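Local coordinates for peptidase M16 inactive domain family protein (PDB 3GWB) that probably serves as the non-catalytic member of a bacterial M16 metallopeptidase pair, keeping the fold of these zinc-dependent hydrolases without an intact metal-binding motif, at residues Val55-Asn60 with Asn88-Asp93; Ala138-Gln143 with Ala168-Ala173; Gln145-Leu150 with Phe245-Thr250; Leu153-Arg158 with Val414-Gly419. All coordinates share one frame; numbering follows the deposited sequence.

Contact 1: residues Val55-Asn60 with Asn88-Asp93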
loop_
_atom_site.group_PDB
_atom_site.type_symbol
_atom_site.label_atom_id
_atom_site.label_comp_id
_atom_site.label_asym_id
_atom_site.label_seq_id
_atom_site.Cartn_x
_atom_site.Cartn_y
_atom_site.Cartn_z
ATOM N N VAL A 55 -12.319 18.625 -3.548
ATOM C CA VAL A 55 -12.490 18.614 -4.998
ATOM C C VAL A 55 -11.163 18.344 -5.716
ATOM O O VAL A 55 -11.131 17.669 -6.740
ATOM C CB VAL A 55 -13.134 19.939 -5.507
ATOM C CG1 VAL A 55 -12.165 21.107 -5.364
ATOM C CG2 VAL A 55 -13.573 19.774 -6.951
ATOM N N ALA A 56 -10.065 18.838 -5.155
ATOM C CA ALA A 56 -8.756 18.630 -5.763
ATOM C C ALA A 56 -8.389 17.154 -5.771
ATOM O O ALA A 56 -7.944 16.610 -6.782
ATOM C CB ALA A 56 -7.690 19.424 -5.004
ATOM N N LEU A 57 -8.590 16.494 -4.642
ATOM C CA LEU A 57 -8.241 15.089 -4.565
ATOM C C LEU A 57 -9.148 14.253 -5.465
ATOM O O LEU A 57 -8.700 13.314 -6.125
ATOM C CB LEU A 57 -8.325 14.624 -3.113
ATOM C CG LEU A 57 -7.416 13.448 -2.755
ATOM C CD1 LEU A 57 -6.734 13.716 -1.413
ATOM C CD2 LEU A 57 -8.230 12.161 -2.727
ATOM N N LEU A 58 -10.425 14.609 -5.507
ATOM C CA LEU A 58 -11.374 13.876 -6.330
ATOM C C LEU A 58 -11.049 14.028 -7.815
ATOM O O LEU A 58 -11.120 13.065 -8.577
ATOM C CB LEU A 58 -12.790 14.373 -6.036
ATOM C CG LEU A 58 -13.973 13.555 -6.553
ATOM C CD1 LEU A 58 -13.795 12.075 -6.231
ATOM C CD2 LEU A 58 -15.252 14.103 -5.912
ATOM N N THR A 59 -10.687 15.235 -8.230
ATOM C CA THR A 59 -10.358 15.468 -9.627
ATOM C C THR A 59 -9.137 14.629 -9.999
ATOM O O THR A 59 -9.121 13.968 -11.037
ATOM C CB THR A 59 -10.046 16.966 -9.909
ATOM O OG1 THR A 59 -11.170 17.772 -9.543
ATOM C CG2 THR A 59 -9.762 17.186 -11.398
ATOM N N ASN A 60 -8.122 14.643 -9.142
ATOM C CA ASN A 60 -6.907 13.888 -9.411
ATOM C C ASN A 60 -7.147 12.383 -9.476
ATOM O O ASN A 60 -6.500 11.675 -10.246
ATOM C CB ASN A 60 -5.845 14.203 -8.354
ATOM C CG ASN A 60 -4.535 13.492 -8.622
ATOM O OD1 ASN A 60 -4.301 12.391 -8.127
ATOM N ND2 ASN A 60 -3.682 14.110 -9.424
ATOM N N ASN A 88 -0.604 8.541 -9.719
ATOM C CA ASN A 88 -1.272 9.807 -9.415
ATOM C C ASN A 88 -1.411 9.994 -7.910
ATOM O O ASN A 88 -1.368 9.029 -7.142
ATOM C CB ASN A 88 -2.651 9.867 -10.088
ATOM C CG ASN A 88 -3.687 8.984 -9.402
ATOM O OD1 ASN A 88 -4.474 9.454 -8.580
ATOM N ND2 ASN A 88 -3.685 7.701 -9.734
ATOM N N GLY A 89 -1.570 11.242 -7.492
ATOM C CA GLY A 89 -1.720 11.543 -6.085
ATOM C C GLY A 89 -1.934 13.030 -5.893
ATOM O O GLY A 89 -1.384 13.837 -6.638
ATOM N N ALA A 90 -2.745 13.388 -4.905
ATOM C CA ALA A 90 -3.024 14.784 -4.604
ATOM C C ALA A 90 -2.696 15.013 -3.131
ATOM O O ALA A 90 -2.954 14.152 -2.286
ATOM C CB ALA A 90 -4.493 15.108 -4.893
ATOM N N TYR A 91 -2.119 16.173 -2.837
ATOM C CA TYR A 91 -1.715 16.517 -1.482
ATOM C C TYR A 91 -2.207 17.908 -1.104
ATOM O O TYR A 91 -3.230 18.360 -1.606
ATOM C CB TYR A 91 -0.190 16.430 -1.405
ATOM C CG TYR A 91 0.309 15.125 -1.986
ATOM C CD1 TYR A 91 0.136 13.927 -1.294
ATOM C CD2 TYR A 91 0.862 15.073 -3.264
ATOM C CE1 TYR A 91 0.495 12.707 -1.859
ATOM C CE2 TYR A 91 1.227 13.857 -3.844
ATOM C CZ TYR A 91 1.038 12.678 -3.136
ATOM O OH TYR A 91 1.379 11.469 -3.697
ATOM N N LYS A 92 -1.476 18.581 -0.222
ATOM C CA LYS A 92 -1.850 19.914 0.227
ATOM C C LYS A 92 -1.555 20.986 -0.813
ATOM O O LYS A 92 -2.438 21.756 -1.175
ATOM C CB LYS A 92 -1.111 20.268 1.524
ATOM C CG LYS A 92 -1.468 19.415 2.725
ATOM C CD LYS A 92 -2.823 19.779 3.272
ATOM C CE LYS A 92 -3.062 19.131 4.629
ATOM N NZ LYS A 92 -4.325 19.626 5.231
ATOM N N ASP A 93 -0.316 21.052 -1.291
ATOM C CA ASP A 93 0.015 22.079 -2.271
ATOM C C ASP A 93 0.289 21.596 -3.691
ATOM O O ASP A 93 0.504 22.404 -4.585
ATOM C CB ASP A 93 1.167 22.971 -1.756
ATOM C CG ASP A 93 2.420 22.193 -1.415
ATOM O OD1 ASP A 93 2.366 20.945 -1.385
ATOM O OD2 ASP A 93 3.468 22.836 -1.165
#
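In the helix that probably corresponds to the one bearing the HXXEH motif in active M16 peptidases, L57 and N60 pack against A90 at the end of strand 85-90, an outermost strand of the six-stranded mixed sheet. The helix and strand segments run almost antiparallel (174°), their axes 7.6 Å apart at closest approach. A90 suits the meeting point because a single methyl lets the backbones close in: its CB lies 3.8 Å from L57 CA and 3.8 Å from N60 CB. Beside it, L57 CG is 4.0 Å from A90 CB, and CD1 reaches on toward A90 O. Aligned with active relatives, L57 probably stands where the first zinc-binding histidine would be and N60 where the glutamate would be, consistent with an inactive domain; in those relatives the corresponding edge strand receives substrate. N60 CG is anti to the backbone N (chi1 -177°), 3.7 Å from G89 O. N60 OD1 comes within 3.0 Å of G89 N, but the angle is too poor for a hydrogen bond. ND2 is hydrogen-bonded to Y192 OH and to V96 O on the neighbouring strand 95-102, two bonds that fix the rotation of the amide. G89 suits its place because a CB there would point away from the helix and collide with Y91 OH. Within the helix, T59 OG1 donates to V55 O (2.8 Å) from above the carbonyl plane, while T59 N reaches this oxygen from the opposite face. L58 packs on L129, I132 and M136 of helix 126-143.

Contact 2: residues Ala138-Gln143 with Ala168-Ala173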
loop_
_atom_site.group_PDB
_atom_site.type_symbol
_atom_site.label_atom_id
_atom_site.label_comp_id
_atom_site.label_asym_id
_atom_site.label_seq_id
_atom_site.Cartn_x
_atom_site.Cartn_y
_atom_site.Cartn_z
ATOM N N ALA A 138 -16.741 5.957 2.819
ATOM C CA ALA A 138 -16.412 4.814 3.662
ATOM C C ALA A 138 -15.128 5.146 4.416
ATOM O O ALA A 138 -14.965 4.791 5.589
ATOM C CB ALA A 138 -16.212 3.571 2.809
ATOM N N GLY A 139 -14.220 5.833 3.729
ATOM C CA GLY A 139 -12.961 6.220 4.342
ATOM C C GLY A 139 -13.149 7.099 5.565
ATOM O O GLY A 139 -12.451 6.926 6.561
ATOM N N PHE A 140 -14.083 8.045 5.500
ATOM C CA PHE A 140 -14.331 8.934 6.634
ATOM C C PHE A 140 -14.798 8.150 7.853
ATOM O O PHE A 140 -14.475 8.501 8.987
ATOM C CB PHE A 140 -15.384 9.985 6.284
ATOM C CG PHE A 140 -14.976 10.913 5.178
ATOM C CD1 PHE A 140 -13.728 11.533 5.198
ATOM C CD2 PHE A 140 -15.830 11.159 4.109
ATOM C CE1 PHE A 140 -13.345 12.397 4.182
ATOM C CE2 PHE A 140 -15.455 12.026 3.083
ATOM C CZ PHE A 140 -14.206 12.638 3.116
ATOM N N GLU A 141 -15.569 7.093 7.615
ATOM C CA GLU A 141 -16.074 6.256 8.695
ATOM C C GLU A 141 -14.929 5.504 9.362
ATOM O O GLU A 141 -14.839 5.459 10.587
ATOM C CB GLU A 141 -17.103 5.264 8.155
ATOM C CG GLU A 141 -18.347 5.927 7.595
ATOM C CD GLU A 141 -19.073 6.758 8.635
ATOM O OE1 GLU A 141 -19.630 6.171 9.586
ATOM O OE2 GLU A 141 -19.082 8.002 8.509
ATOM N N TYR A 142 -14.055 4.915 8.550
ATOM C CA TYR A 142 -12.910 4.178 9.069
ATOM C C TYR A 142 -12.016 5.109 9.880
ATOM O O TYR A 142 -11.510 4.735 10.936
ATOM C CB TYR A 142 -12.094 3.579 7.919
ATOM C CG TYR A 142 -12.783 2.456 7.173
ATOM C CD1 TYR A 142 -13.083 1.253 7.809
ATOM C CD2 TYR A 142 -13.109 2.586 5.824
ATOM C CE1 TYR A 142 -13.690 0.203 7.120
ATOM C CE2 TYR A 142 -13.720 1.546 5.123
ATOM C CZ TYR A 142 -14.006 0.356 5.777
ATOM O OH TYR A 142 -14.598 -0.680 5.088
ATOM N N GLN A 143 -11.838 6.326 9.373
ATOM C CA GLN A 143 -10.999 7.338 10.011
ATOM C C GLN A 143 -11.323 7.655 11.466
ATOM O O GLN A 143 -10.414 7.865 12.272
ATOM C CB GLN A 143 -11.048 8.642 9.208
ATOM C CG GLN A 143 -9.962 8.784 8.168
ATOM C CD GLN A 143 -10.156 10.019 7.311
ATOM O OE1 GLN A 143 -10.602 11.056 7.800
ATOM N NE2 GLN A 143 -9.813 9.917 6.033
ATOM N N ALA A 168 -8.602 18.829 5.818
ATOM C CA ALA A 168 -8.147 17.560 5.273
ATOM C C ALA A 168 -8.265 17.566 3.754
ATOM O O ALA A 168 -9.272 18.016 3.207
ATOM C CB ALA A 168 -8.971 16.421 5.856
ATOM N N SER A 169 -7.237 17.050 3.088
ATOM C CA SER A 169 -7.193 16.989 1.631
ATOM C C SER A 169 -8.362 16.251 0.991
ATOM O O SER A 169 -8.824 16.633 -0.084
ATOM C CB SER A 169 -5.890 16.334 1.175
ATOM O OG SER A 169 -4.777 17.115 1.561
ATOM N N ASP A 170 -8.833 15.188 1.636
ATOM C CA ASP A 170 -9.943 14.413 1.093
ATOM C C ASP A 170 -11.314 15.006 1.415
ATOM O O ASP A 170 -12.341 14.393 1.124
ATOM C CB ASP A 170 -9.884 12.970 1.599
ATOM C CG ASP A 170 -9.703 12.883 3.112
ATOM O OD1 ASP A 170 -10.261 13.730 3.842
ATOM O OD2 ASP A 170 -9.006 11.954 3.571
ATOM N N GLY A 171 -11.330 16.195 2.005
ATOM C CA GLY A 171 -12.595 16.820 2.350
ATOM C C GLY A 171 -13.267 16.055 3.475
ATOM O O GLY A 171 -12.583 15.434 4.285
ATOM N N ASP A 172 -14.596 16.096 3.539
ATOM C CA ASP A 172 -15.319 15.376 4.583
ATOM C C ASP A 172 -16.675 14.863 4.105
ATOM O O ASP A 172 -17.085 15.123 2.975
ATOM C CB ASP A 172 -15.508 16.263 5.814
ATOM C CG ASP A 172 -16.373 17.474 5.534
ATOM O OD1 ASP A 172 -17.467 17.307 4.957
ATOM O OD2 ASP A 172 -15.964 18.594 5.899
ATOM N N ALA A 173 -17.373 14.147 4.983
ATOM C CA ALA A 173 -18.676 13.566 4.658
ATOM C C ALA A 173 -19.716 14.569 4.176
ATOM O O ALA A 173 -20.622 14.213 3.424
ATOM C CB ALA A 173 -19.226 12.804 5.863
HETATM O O HOH W 1 -9.852 13.170 6.582
#
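F140 of helix 126-143 is the apolar centre of this contact, its ring laid against the backbone of D170 to A173. D172 CA makes a CH-pi contact over one face, 3.7 Å from the ring centroid, and A173 N lies over the same face, likewise offset toward the rim. D170 O, buried here with no polar partner, sits at the ring edge, 3.2 Å from F140 CZ, and G171 O comes 3.1 Å from F140 CE1. The D170 carboxylate stands nearly perpendicular to the ring (84°). An alanine in place of F140 would probably leave D172 CA without its aromatic face and open a gap beside D170 O. The loop residues come from the connection between helices 147-160 and 181-191, where A168 to G171 form a type I beta turn whose last residue, G171, has positive phi (69°), a conformation glycine adopts readily. Polar contacts lie beside the ring. Q143 and D170 meet tip to tip, Q143 NE2 donating to D170 OD2 (3.3 Å) in its own amide plane but from above the carboxylate plane. A water donates to Q143 OE1 (2.6 Å) and D170 OD1 (2.8 Å), so the amide reaches the carboxylate directly through NE2 and by way of the water through OE1.

Contact 3: residues Gln145-Leu150 with Phe245-Thr250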
loop_
_atom_site.group_PDB
_atom_site.type_symbol
_atom_site.label_atom_id
_atom_site.label_comp_id
_atom_site.label_asym_id
_atom_site.label_seq_id
_atom_site.Cartn_x
_atom_site.Cartn_y
_atom_site.Cartn_z
ATOM N N GLN A 145 -12.253 5.766 13.661
ATOM C CA GLN A 145 -11.952 4.610 14.504
ATOM C C GLN A 145 -10.446 4.591 14.705
ATOM O O GLN A 145 -9.890 3.655 15.283
ATOM C CB GLN A 145 -12.392 3.318 13.812
ATOM C CG GLN A 145 -13.841 3.335 13.346
ATOM C CD GLN A 145 -14.254 2.051 12.647
ATOM O OE1 GLN A 145 -13.653 1.650 11.650
ATOM N NE2 GLN A 145 -15.289 1.402 13.169
ATOM N N ASN A 146 -9.799 5.650 14.220
ATOM C CA ASN A 146 -8.351 5.803 14.289
ATOM C C ASN A 146 -7.956 7.022 15.124
ATOM O O ASN A 146 -8.162 8.166 14.706
ATOM C CB ASN A 146 -7.798 5.959 12.869
ATOM C CG ASN A 146 -6.287 5.978 12.826
ATOM O OD1 ASN A 146 -5.636 6.652 13.626
ATOM N ND2 ASN A 146 -5.714 5.244 11.875
ATOM N N PRO A 147 -7.378 6.792 16.313
ATOM C CA PRO A 147 -6.953 7.874 17.210
ATOM C C PRO A 147 -5.936 8.828 16.572
ATOM O O PRO A 147 -6.088 10.050 16.633
ATOM C CB PRO A 147 -6.366 7.119 18.405
ATOM C CG PRO A 147 -7.163 5.843 18.419
ATOM C CD PRO A 147 -7.199 5.479 16.957
ATOM N N GLY A 148 -4.897 8.262 15.964
ATOM C CA GLY A 148 -3.877 9.076 15.327
ATOM C C GLY A 148 -4.427 10.021 14.271
ATOM O O GLY A 148 -4.027 11.183 14.209
ATOM N N LYS A 149 -5.341 9.530 13.436
ATOM C CA LYS A 149 -5.930 10.364 12.389
ATOM C C LYS A 149 -6.766 11.478 13.006
ATOM O O LYS A 149 -6.721 12.623 12.558
ATOM C CB LYS A 149 -6.827 9.542 11.456
ATOM C CG LYS A 149 -6.129 8.443 10.667
ATOM C CD LYS A 149 -6.876 8.200 9.352
ATOM C CE LYS A 149 -6.695 6.786 8.817
ATOM N NZ LYS A 149 -7.523 5.786 9.567
ATOM N N LEU A 150 -7.533 11.134 14.036
ATOM C CA LEU A 150 -8.382 12.117 14.700
ATOM C C LEU A 150 -7.553 13.211 15.362
ATOM O O LEU A 150 -7.945 14.378 15.373
ATOM C CB LEU A 150 -9.279 11.429 15.731
ATOM C CG LEU A 150 -10.322 10.478 15.132
ATOM C CD1 LEU A 150 -11.099 9.793 16.248
ATOM C CD2 LEU A 150 -11.272 11.261 14.226
ATOM N N PHE A 245 -10.961 9.059 23.687
ATOM C CA PHE A 245 -11.134 7.857 22.881
ATOM C C PHE A 245 -10.847 6.695 23.830
ATOM O O PHE A 245 -9.692 6.425 24.164
ATOM C CB PHE A 245 -10.136 7.854 21.719
ATOM C CG PHE A 245 -10.558 7.007 20.555
ATOM C CD1 PHE A 245 -11.529 7.458 19.668
ATOM C CD2 PHE A 245 -9.993 5.754 20.348
ATOM C CE1 PHE A 245 -11.929 6.675 18.585
ATOM C CE2 PHE A 245 -10.384 4.962 19.270
ATOM C CZ PHE A 245 -11.355 5.423 18.388
ATOM N N PRO A 246 -11.904 5.996 24.280
ATOM C CA PRO A 246 -11.826 4.860 25.202
ATOM C C PRO A 246 -10.919 3.700 24.801
ATOM O O PRO A 246 -10.875 2.687 25.499
ATOM C CB PRO A 246 -13.289 4.446 25.365
ATOM C CG PRO A 246 -13.892 4.834 24.063
ATOM C CD PRO A 246 -13.289 6.190 23.819
ATOM N N SER A 247 -10.193 3.845 23.691
ATOM C CA SER A 247 -9.260 2.801 23.232
ATOM C C SER A 247 -8.095 2.647 24.237
ATOM O O SER A 247 -7.998 3.429 25.172
ATOM C CB SER A 247 -8.761 3.127 21.831
ATOM O OG SER A 247 -7.942 4.270 21.872
ATOM N N SER A 248 -7.207 1.664 24.018
ATOM C CA SER A 248 -6.134 1.290 24.961
ATOM C C SER A 248 -4.749 1.922 24.945
ATOM O O SER A 248 -3.942 1.777 25.929
ATOM C CB SER A 248 -5.936 -0.202 24.910
ATOM O OG SER A 248 -4.640 -0.534 25.383
ATOM N N GLN A 249 -4.390 2.559 23.840
ATOM C CA GLN A 249 -3.068 3.185 23.767
ATOM C C GLN A 249 -3.363 4.666 23.646
ATOM O O GLN A 249 -4.509 5.039 23.453
ATOM C CB GLN A 249 -2.318 2.669 22.558
ATOM C CG GLN A 249 -1.937 1.188 22.691
ATOM C CD GLN A 249 -0.515 1.040 23.073
ATOM O OE1 GLN A 249 -0.130 0.163 23.854
ATOM N NE2 GLN A 249 0.299 1.907 22.517
ATOM N N THR A 250 -2.370 5.520 23.798
ATOM C CA THR A 250 -2.637 6.935 23.622
ATOM C C THR A 250 -1.746 7.517 22.547
ATOM O O THR A 250 -0.542 7.279 22.527
ATOM C CB THR A 250 -2.446 7.772 24.923
ATOM O OG1 THR A 250 -1.164 7.496 25.496
ATOM C CG2 THR A 250 -3.539 7.487 25.931
#
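F245 and P147 cross at about a right angle, and P147 CG comes within 3.4 Å of both F245 CD2 and F245 CE2. F245, with the most surface buried here, lies with S247 in the turn joining strands 239-244 and 249-257 of the five-stranded sheet, which meets the start of helix 147-160. F245 CG is anti to the backbone N (chi1 -157°), which starts the ring off toward that helix. L150, one turn further along, brings CD1 to 4.0 Å from F245 CE1, and Q145 O lies 3.9 Å from F245 CZ. P147 also touches S247, whose OG lies in the plane of the F245 ring at its edge. Proline suits the first turn of a helix, where its missing N-H costs nothing. Just before it N146 is the N-cap: its OD1 accepts from K149 N (2.9 Å, 163°). An alanine in place of F245 would probably open a gap beside P147 CG and L150 CD1. Q145 leads away from F245 to the second subunit, where its NE2 hydrogen-bonds S247 OG. Between the two segments the touching groups are mainly carbon, so the fit depends on shape and exclusion of water rather than on directed bonds.

Contact 4: residues Leu153-Arg158 with Val414-Gly419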
loop_
_atom_site.group_PDB
_atom_site.type_symbol
_atom_site.label_atom_id
_atom_site.label_comp_id
_atom_site.label_asym_id
_atom_site.label_seq_id
_atom_site.Cartn_x
_atom_site.Cartn_y
_atom_site.Cartn_z
ATOM N N LEU A 153 -5.989 15.442 12.352
ATOM C CA LEU A 153 -6.941 16.389 11.772
ATOM C C LEU A 153 -7.120 17.602 12.677
ATOM O O LEU A 153 -7.112 18.741 12.210
ATOM C CB LEU A 153 -8.303 15.721 11.542
ATOM C CG LEU A 153 -8.349 14.579 10.523
ATOM C CD1 LEU A 153 -9.783 14.111 10.355
ATOM C CD2 LEU A 153 -7.788 15.051 9.185
ATOM N N GLU A 154 -7.284 17.349 13.976
ATOM C CA GLU A 154 -7.457 18.417 14.959
ATOM C C GLU A 154 -6.187 19.257 15.088
ATOM O O GLU A 154 -6.257 20.479 15.200
ATOM C CB GLU A 154 -7.824 17.819 16.324
ATOM C CG GLU A 154 -7.844 18.806 17.493
ATOM C CD GLU A 154 -8.872 19.913 17.328
ATOM O OE1 GLU A 154 -9.907 19.676 16.668
ATOM O OE2 GLU A 154 -8.654 21.017 17.877
ATOM N N LEU A 155 -5.030 18.599 15.073
ATOM C CA LEU A 155 -3.758 19.306 15.194
ATOM C C LEU A 155 -3.557 20.267 14.025
ATOM O O LEU A 155 -3.107 21.399 14.210
ATOM C CB LEU A 155 -2.597 18.306 15.266
ATOM C CG LEU A 155 -1.188 18.889 15.418
ATOM C CD1 LEU A 155 -1.139 19.832 16.605
ATOM C CD2 LEU A 155 -0.184 17.757 15.599
HETATM N N MSE A 156 -3.893 19.819 12.819
HETATM C CA MSE A 156 -3.750 20.670 11.647
HETATM C C MSE A 156 -4.717 21.851 11.713
HETATM O O MSE A 156 -4.439 22.909 11.158
HETATM C CB MSE A 156 -3.968 19.865 10.359
HETATM C CG MSE A 156 -2.795 18.948 9.991
HETATM SE SE MSE A 156 -1.217 19.826 9.733
HETATM C CE MSE A 156 -1.363 20.314 8.005
ATOM N N LYS A 157 -5.844 21.680 12.396
ATOM C CA LYS A 157 -6.813 22.766 12.534
ATOM C C LYS A 157 -6.272 23.851 13.463
ATOM O O LYS A 157 -6.366 25.044 13.165
ATOM C CB LYS A 157 -8.135 22.250 13.107
ATOM C CG LYS A 157 -8.861 21.232 12.240
ATOM C CD LYS A 157 -10.158 20.765 12.909
ATOM C CE LYS A 157 -10.806 19.633 12.131
ATOM N NZ LYS A 157 -11.998 19.089 12.838
ATOM N N ARG A 158 -5.719 23.430 14.597
ATOM C CA ARG A 158 -5.165 24.356 15.582
ATOM C C ARG A 158 -3.945 25.091 15.039
ATOM O O ARG A 158 -3.722 26.263 15.337
ATOM C CB ARG A 158 -4.781 23.593 16.855
ATOM C CG ARG A 158 -5.968 23.153 17.708
ATOM C CD ARG A 158 -5.573 22.053 18.680
ATOM N NE ARG A 158 -6.686 21.653 19.536
ATOM C CZ ARG A 158 -7.007 22.260 20.674
ATOM N NH1 ARG A 158 -6.293 23.294 21.094
ATOM N NH2 ARG A 158 -8.049 21.843 21.383
ATOM N N VAL A 414 2.108 23.123 19.776
ATOM C CA VAL A 414 0.677 22.878 19.859
ATOM C C VAL A 414 0.610 21.376 20.069
ATOM O O VAL A 414 1.157 20.604 19.275
ATOM C CB VAL A 414 -0.034 23.238 18.545
ATOM C CG1 VAL A 414 -1.517 22.899 18.643
ATOM C CG2 VAL A 414 0.158 24.711 18.245
ATOM N N ILE A 415 -0.042 20.956 21.143
ATOM C CA ILE A 415 -0.120 19.541 21.445
ATOM C C ILE A 415 -1.536 18.985 21.409
ATOM O O ILE A 415 -2.478 19.599 21.905
ATOM C CB ILE A 415 0.499 19.275 22.813
ATOM C CG1 ILE A 415 1.908 19.873 22.845
ATOM C CG2 ILE A 415 0.537 17.782 23.094
ATOM C CD1 ILE A 415 2.511 19.928 24.223
ATOM N N VAL A 416 -1.672 17.810 20.809
ATOM C CA VAL A 416 -2.962 17.157 20.710
ATOM C C VAL A 416 -2.799 15.669 20.958
ATOM O O VAL A 416 -2.024 14.995 20.274
ATOM C CB VAL A 416 -3.594 17.363 19.316
ATOM C CG1 VAL A 416 -4.929 16.639 19.240
ATOM C CG2 VAL A 416 -3.772 18.847 19.042
ATOM N N SER A 417 -3.527 15.164 21.945
ATOM C CA SER A 417 -3.485 13.751 22.280
ATOM C C SER A 417 -4.872 13.145 22.114
ATOM O O SER A 417 -5.882 13.827 22.279
ATOM C CB SER A 417 -3.015 13.561 23.723
ATOM O OG SER A 417 -3.866 14.248 24.620
ATOM N N ALA A 418 -4.913 11.865 21.769
ATOM C CA ALA A 418 -6.175 11.160 21.599
ATOM C C ALA A 418 -6.037 9.840 22.328
ATOM O O ALA A 418 -5.169 9.023 22.006
ATOM C CB ALA A 418 -6.462 10.920 20.119
ATOM N N GLY A 419 -6.890 9.640 23.322
ATOM C CA GLY A 419 -6.853 8.418 24.098
ATOM C C GLY A 419 -7.806 8.536 25.269
ATOM O O GLY A 419 -8.544 9.515 25.363
#
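R158 lies across V414 and V416, its apolar stem on the strand and its charged end bonded to E154. R158 CB meets V414 CG1 at 3.8 Å. CG is anti to the carbonyl carbon (chi1 -74°), and from there the chain runs extended to NE. R158 CD passes 3.7 Å from V416 CG2. R158 NE then forms a salt bridge with E154 OE2 (2.7 Å), although as a hydrogen bond it is weak, at 122°. At the tip NH1 makes a weak hydrogen bond to S239 OG. Arginine suits this border because its methylene groups can cover valines while the guanidinium stays among polar partners. E154 CG itself touches V416 CG1 at 4.0 Å. Deeper in, L155 CD1 fits between the two valines, 3.7 Å from V414 CG1 and 3.7 Å from V416 CG2. Leucine suits the place because its branched end puts one methyl against both valines. The helix and strand segments run near antiparallel (160°), their axes 8.4 Å apart at their closest. Helix 147-160 thus covers one face of the five-stranded sheet, L155 reaching M253 and A255 of strand 249-257 and E154 reaching I243 of strand 239-244, while I415 on the other face meets helix 323-340.

Overall arrangement
From the N terminus, contact 1 comes first, closing the loop from helix 55-62 to the edge strand 85-90 before any of the others opens. Contact 2 then joins helix 126-143 to the loop after helix 147-160. Contacts 3 and 4 both start within the loop that contact 2 closes and end beyond it, so both cross it; they also cross each other. Contacts 3 and 4 share helix 147-160 and tie it to the five-stranded sheet, where a probable hydrogen bond from F245 N to G419 O (3.0 Å) links them. S169 touches L57 and K92, joining contact 2 to contact 1 beside the six-stranded sheet. Contacts 2 and 3 also face the second subunit.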